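Local coordinates for protein p13 MTCP-1 (Homo sapiens, PDB 1A1X) that binds the PH domain of the kinases AKT1 and AKT2, enhances their phosphorylation and activation, and is a proto-oncogene product involved in T cell malignancies, at residues A[19-22]-A[28-31]. Numbering follows the deposited sequence.
Sequences EGIY and RTWV
Tyr-22 and Trp-30 face each other as a hydrogen-bonded antiparallel pair, and their backbones do most of the work. Tyr-22 N gives a nearly straight bond to Trp-30 O (2.9 Å), lying in the plane of that carbonyl. The return bond, Trp-30 N to Tyr-22 O, is of similar length at 2.8 Å, but its donor sits 38° above the acceptor's carbonyl plane. Each oxygen also takes a CA-H...O contact, Trp-30 O from Ile-21 CA and Tyr-22 O from Thr-29 CA (3.2 Å).

From CB outward, the Tyr-22 side chain meets Trp-30 first: CB lies 4.4 Å from Trp-30 CB and 4.0 Å from Trp-30 O. CG then stands anti to the carbonyl carbon (chi1 -66°), and that same oxygen lies at the ring edge, near its plane. Beyond it the ring meets Trp-70, planes about 35° apart, and touches Leu-14, Val-16 and Leu-66, while OH hydrogen-bonds Pro-67 O at the tip. The Trp-30 indole runs off onto Leu-100 and Leu-14, and its NE1 hydrogen-bonds Asp-24 OD2.

On the other face, Ile-21 and Val-31 form the neighbouring non-hydrogen-bonded pair, both touching Val-50. Strands 21-24 and 29-36 form a beta hairpin, part of the closed antiparallel barrel of the TCL1 family.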
# COMPACT_ATOMS: atom_id res chain seq x y z
N GLU A 19 -17.15 11.58 12.38
CA GLU A 19 -17.08 10.36 11.59
C GLU A 19 -15.98 10.48 10.54
O GLU A 19 -16.01 11.39 9.72
CB GLU A 19 -18.42 10.10 10.90
CG GLU A 19 -19.01 8.70 11.12
CD GLU A 19 -18.44 7.65 10.17
OE1 GLU A 19 -17.37 7.08 10.46
OE2 GLU A 19 -19.09 7.38 9.15
N GLY A 20 -15.00 9.59 10.60
CA GLY A 20 -13.91 9.61 9.64
C GLY A 20 -12.75 10.55 9.90
O GLY A 20 -11.75 10.50 9.17
N ILE A 21 -12.87 11.42 10.90
CA ILE A 21 -11.78 12.34 11.22
C ILE A 21 -11.29 12.06 12.63
O ILE A 21 -12.05 12.12 13.60
CB ILE A 21 -12.21 13.82 11.07
CG1 ILE A 21 -12.70 14.07 9.65
CG2 ILE A 21 -11.01 14.76 11.35
CD1 ILE A 21 -13.19 15.49 9.40
N TYR A 22 -10.01 11.72 12.72
CA TYR A 22 -9.36 11.38 13.97
C TYR A 22 -8.28 12.38 14.33
O TYR A 22 -7.87 13.20 13.50
CB TYR A 22 -8.72 9.99 13.83
CG TYR A 22 -9.72 8.86 13.67
CD1 TYR A 22 -10.38 8.66 12.45
CD2 TYR A 22 -10.04 8.03 14.73
CE1 TYR A 22 -11.34 7.65 12.31
CE2 TYR A 22 -10.98 7.02 14.61
CZ TYR A 22 -11.63 6.84 13.40
OH TYR A 22 -12.57 5.85 13.29
N ARG A 28 -2.91 16.41 15.71
CA ARG A 28 -2.96 16.47 14.26
C ARG A 28 -4.15 15.64 13.78
O ARG A 28 -4.49 14.61 14.37
CB ARG A 28 -1.67 15.91 13.66
CG ARG A 28 -0.45 16.72 13.98
CD ARG A 28 0.76 16.10 13.35
NE ARG A 28 0.87 14.70 13.75
CZ ARG A 28 1.79 13.87 13.29
NH1 ARG A 28 2.69 14.29 12.41
NH2 ARG A 28 1.80 12.61 13.70
N THR A 29 -4.80 16.11 12.73
CA THR A 29 -5.95 15.40 12.20
C THR A 29 -5.58 14.38 11.11
O THR A 29 -4.63 14.57 10.35
CB THR A 29 -7.02 16.36 11.66
OG1 THR A 29 -6.43 17.26 10.72
CG2 THR A 29 -7.63 17.16 12.80
N TRP A 30 -6.32 13.28 11.11
CA TRP A 30 -6.14 12.20 10.15
C TRP A 30 -7.51 11.91 9.57
O TRP A 30 -8.49 11.90 10.30
CB TRP A 30 -5.64 10.95 10.85
CG TRP A 30 -4.23 11.02 11.31
CD1 TRP A 30 -3.75 11.71 12.38
CD2 TRP A 30 -3.11 10.35 10.72
NE1 TRP A 30 -2.40 11.51 12.51
CE2 TRP A 30 -1.98 10.68 11.50
CE3 TRP A 30 -2.95 9.51 9.62
CZ2 TRP A 30 -0.70 10.18 11.21
CZ3 TRP A 30 -1.68 9.01 9.33
CH2 TRP A 30 -0.57 9.35 10.13
N VAL A 31 -7.59 11.75 8.25
CA VAL A 31 -8.86 11.45 7.59
C VAL A 31 -8.87 9.97 7.24
O VAL A 31 -7.94 9.47 6.59
CB VAL A 31 -9.05 12.30 6.30
CG1 VAL A 31 -10.31 11.88 5.57
CG2 VAL A 31 -9.10 13.79 6.63